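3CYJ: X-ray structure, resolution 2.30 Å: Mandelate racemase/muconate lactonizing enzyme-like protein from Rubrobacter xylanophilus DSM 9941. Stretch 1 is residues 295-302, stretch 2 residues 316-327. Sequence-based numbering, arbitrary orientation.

Stretch 1 295-302: SAHCAPAV
Stretch 2, residues 316-327: LEYFHDHARVER

Two parallel strands pair here; the second runs directly into a helix, and the first reaches its helix at Pro300 through a short connection. Three backbone NH groups of the first stretch, those of Cys298, Ala299 and Ala301, find side-chain acceptors on the second. Ser295 and Ala296 are extended. Ala296 pairs with Leu316 (CA to CA 4.5 Å), their side chains on the same face of the sheet, CB to CB 4.0 Å; Glu317 N donates to Ala296 O at 3.0 Å. His297 (chi1 t) turns its CB away, yet one ring face lies under Glu317 OE1, 3.4 Å from ND1 at an angle too poor for a hydrogen bond.

Beyond this bridge the acceptors are side-chain atoms. Glu317, t at chi1 and chi2, reaches across so that OE1 accepts from Cys298 N at 2.7 Å. Cys298 (phi/psi 64/177, chi1 m) sets SG 3.7 Å from Phe319 CD2, in an oblique approach to that ring, and one water donates to both Cys298 O (2.6 Å) and Glu317 O (2.9 Å). Ala299, at 51/62, is the N-cap residue; its N donates to His322 ND1 at 3.0 Å, near the plane of the imidazole (chi1 m).

Pro300 opens the helix at -58/-36 and points toward stretch 2, packing CB 4.0 Å from Tyr318 CD1 and CD 3.6 Å from His322 CB. One turn beyond His322, Glu326 (chi1 m) takes Ala301 N on OE1 at 3.0 Å, an acceptor for an NH in the helix's first turn, where no preceding helical carbonyl is available.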

# COMPACT_ATOMS: atom_id res chain seq x y z
N SER A 295 28.26 2.60 -2.81
CA SER A 295 29.40 2.73 -3.71
C SER A 295 29.68 4.21 -3.94
O SER A 295 28.74 5.00 -4.25
CB SER A 295 29.13 2.00 -5.02
OG SER A 295 30.21 2.18 -5.91
N ALA A 296 30.92 4.64 -3.71
CA ALA A 296 31.25 6.04 -3.88
C ALA A 296 31.47 6.41 -5.34
O ALA A 296 32.05 5.65 -6.14
CB ALA A 296 32.43 6.43 -3.05
N HIS A 297 30.92 7.55 -5.70
CA HIS A 297 30.95 8.01 -7.08
C HIS A 297 31.96 9.18 -7.20
O HIS A 297 31.90 10.12 -6.38
CB HIS A 297 29.52 8.42 -7.45
CG HIS A 297 29.36 8.97 -8.82
ND1 HIS A 297 29.16 8.17 -9.92
CD2 HIS A 297 29.34 10.26 -9.27
CE1 HIS A 297 29.04 8.94 -11.00
NE2 HIS A 297 29.15 10.20 -10.63
N CYS A 298 32.90 9.06 -8.16
CA CYS A 298 33.88 10.10 -8.56
C CYS A 298 34.91 10.53 -7.47
O CYS A 298 34.86 10.06 -6.34
CB CYS A 298 33.12 11.31 -9.18
SG CYS A 298 32.50 10.91 -10.93
N ALA A 299 35.84 11.44 -7.83
CA ALA A 299 36.80 12.07 -6.87
C ALA A 299 37.57 11.05 -5.98
O ALA A 299 37.45 11.08 -4.73
CB ALA A 299 36.08 13.14 -5.97
N PRO A 300 38.36 10.17 -6.62
CA PRO A 300 38.97 9.08 -5.88
C PRO A 300 39.83 9.57 -4.74
O PRO A 300 39.87 8.93 -3.71
CB PRO A 300 39.83 8.32 -6.93
CG PRO A 300 39.51 8.92 -8.27
CD PRO A 300 38.66 10.14 -8.07
N ALA A 301 40.53 10.69 -4.91
CA ALA A 301 41.47 11.18 -3.90
C ALA A 301 40.83 11.54 -2.56
O ALA A 301 41.38 11.17 -1.51
CB ALA A 301 42.28 12.35 -4.43
N VAL A 302 39.70 12.26 -2.57
CA VAL A 302 38.96 12.44 -1.31
C VAL A 302 38.28 11.13 -0.84
O VAL A 302 38.27 10.83 0.34
CB VAL A 302 37.85 13.48 -1.37
CG1 VAL A 302 37.41 13.72 0.05
CG2 VAL A 302 38.34 14.77 -1.98
N LEU A 316 34.72 1.99 -4.42
CA LEU A 316 34.74 3.39 -4.83
C LEU A 316 35.15 3.43 -6.29
O LEU A 316 35.89 2.54 -6.77
CB LEU A 316 35.62 4.26 -3.90
CG LEU A 316 37.16 4.42 -4.06
CD1 LEU A 316 37.69 4.93 -5.45
CD2 LEU A 316 37.73 5.30 -2.95
N GLU A 317 34.63 4.43 -6.99
CA GLU A 317 34.87 4.61 -8.41
C GLU A 317 36.20 5.34 -8.64
O GLU A 317 36.39 6.50 -8.20
CB GLU A 317 33.77 5.45 -9.04
CG GLU A 317 34.01 5.73 -10.50
CD GLU A 317 32.97 6.63 -11.09
OE1 GLU A 317 32.47 7.53 -10.36
OE2 GLU A 317 32.68 6.43 -12.27
N TYR A 318 37.10 4.64 -9.31
CA TYR A 318 38.37 5.23 -9.72
C TYR A 318 38.15 5.89 -11.06
O TYR A 318 38.41 5.29 -12.11
CB TYR A 318 39.46 4.13 -9.85
CG TYR A 318 40.82 4.67 -10.05
CD1 TYR A 318 41.51 5.32 -8.99
CD2 TYR A 318 41.42 4.61 -11.30
CE1 TYR A 318 42.79 5.87 -9.19
CE2 TYR A 318 42.68 5.17 -11.52
CZ TYR A 318 43.36 5.79 -10.45
OH TYR A 318 44.61 6.34 -10.69
N PHE A 319 37.60 7.10 -11.04
CA PHE A 319 37.10 7.72 -12.27
C PHE A 319 38.21 8.33 -13.10
O PHE A 319 38.98 9.16 -12.60
CB PHE A 319 36.04 8.78 -11.95
CG PHE A 319 35.37 9.35 -13.20
CD1 PHE A 319 34.82 8.49 -14.16
CD2 PHE A 319 35.29 10.70 -13.40
CE1 PHE A 319 34.19 8.96 -15.30
CE2 PHE A 319 34.64 11.22 -14.55
CZ PHE A 319 34.10 10.34 -15.50
N HIS A 320 38.32 7.90 -14.35
CA HIS A 320 39.41 8.35 -15.22
C HIS A 320 39.63 9.85 -15.18
O HIS A 320 40.68 10.30 -14.73
CB HIS A 320 39.18 7.90 -16.68
CG HIS A 320 40.14 8.51 -17.66
ND1 HIS A 320 41.49 8.21 -17.68
CD2 HIS A 320 39.95 9.42 -18.65
CE1 HIS A 320 42.09 8.92 -18.62
NE2 HIS A 320 41.17 9.65 -19.24
N ASP A 321 38.65 10.65 -15.60
CA ASP A 321 38.84 12.12 -15.62
C ASP A 321 39.49 12.63 -14.35
O ASP A 321 40.38 13.49 -14.39
CB ASP A 321 37.55 12.87 -15.81
CG ASP A 321 36.86 12.57 -17.14
OD1 ASP A 321 37.26 11.63 -17.84
OD2 ASP A 321 35.88 13.25 -17.50
N HIS A 322 39.04 12.10 -13.22
CA HIS A 322 39.35 12.66 -11.93
C HIS A 322 40.66 12.20 -11.42
O HIS A 322 41.43 13.03 -10.90
CB HIS A 322 38.25 12.37 -10.92
CG HIS A 322 36.98 13.06 -11.24
ND1 HIS A 322 35.82 12.87 -10.52
CD2 HIS A 322 36.68 13.95 -12.23
CE1 HIS A 322 34.86 13.62 -11.04
NE2 HIS A 322 35.36 14.28 -12.08
N ALA A 323 40.90 10.89 -11.48
CA ALA A 323 42.21 10.34 -11.19
C ALA A 323 43.30 11.16 -11.94
O ALA A 323 44.25 11.67 -11.34
CB ALA A 323 42.27 8.88 -11.59
N ARG A 324 43.12 11.32 -13.23
CA ARG A 324 44.08 12.06 -14.06
C ARG A 324 44.25 13.52 -13.63
O ARG A 324 45.36 13.98 -13.43
CB ARG A 324 43.65 11.97 -15.53
CG ARG A 324 44.45 12.83 -16.52
CD ARG A 324 43.90 12.57 -17.95
NE ARG A 324 44.65 13.33 -18.94
CZ ARG A 324 44.35 14.56 -19.33
NH1 ARG A 324 43.28 15.18 -18.84
NH2 ARG A 324 45.14 15.18 -20.20
N VAL A 325 43.16 14.26 -13.45
CA VAL A 325 43.24 15.64 -12.95
C VAL A 325 43.88 15.73 -11.55
O VAL A 325 44.58 16.68 -11.24
CB VAL A 325 41.82 16.29 -12.94
CG1 VAL A 325 41.71 17.54 -12.00
CG2 VAL A 325 41.37 16.62 -14.35
N GLU A 326 43.61 14.75 -10.69
CA GLU A 326 44.18 14.76 -9.35
C GLU A 326 45.72 14.52 -9.37
O GLU A 326 46.42 15.20 -8.66
CB GLU A 326 43.41 13.81 -8.41
CG GLU A 326 42.05 14.38 -7.98
CD GLU A 326 40.92 13.32 -7.71
OE1 GLU A 326 41.21 12.13 -7.47
OE2 GLU A 326 39.73 13.71 -7.72
N ARG A 327 46.21 13.60 -10.21
CA ARG A 327 47.65 13.32 -10.33
C ARG A 327 48.38 14.50 -10.96
O ARG A 327 49.54 14.78 -10.63
CB ARG A 327 47.93 12.04 -11.17
O HOH W 1 35.43 7.64 -5.77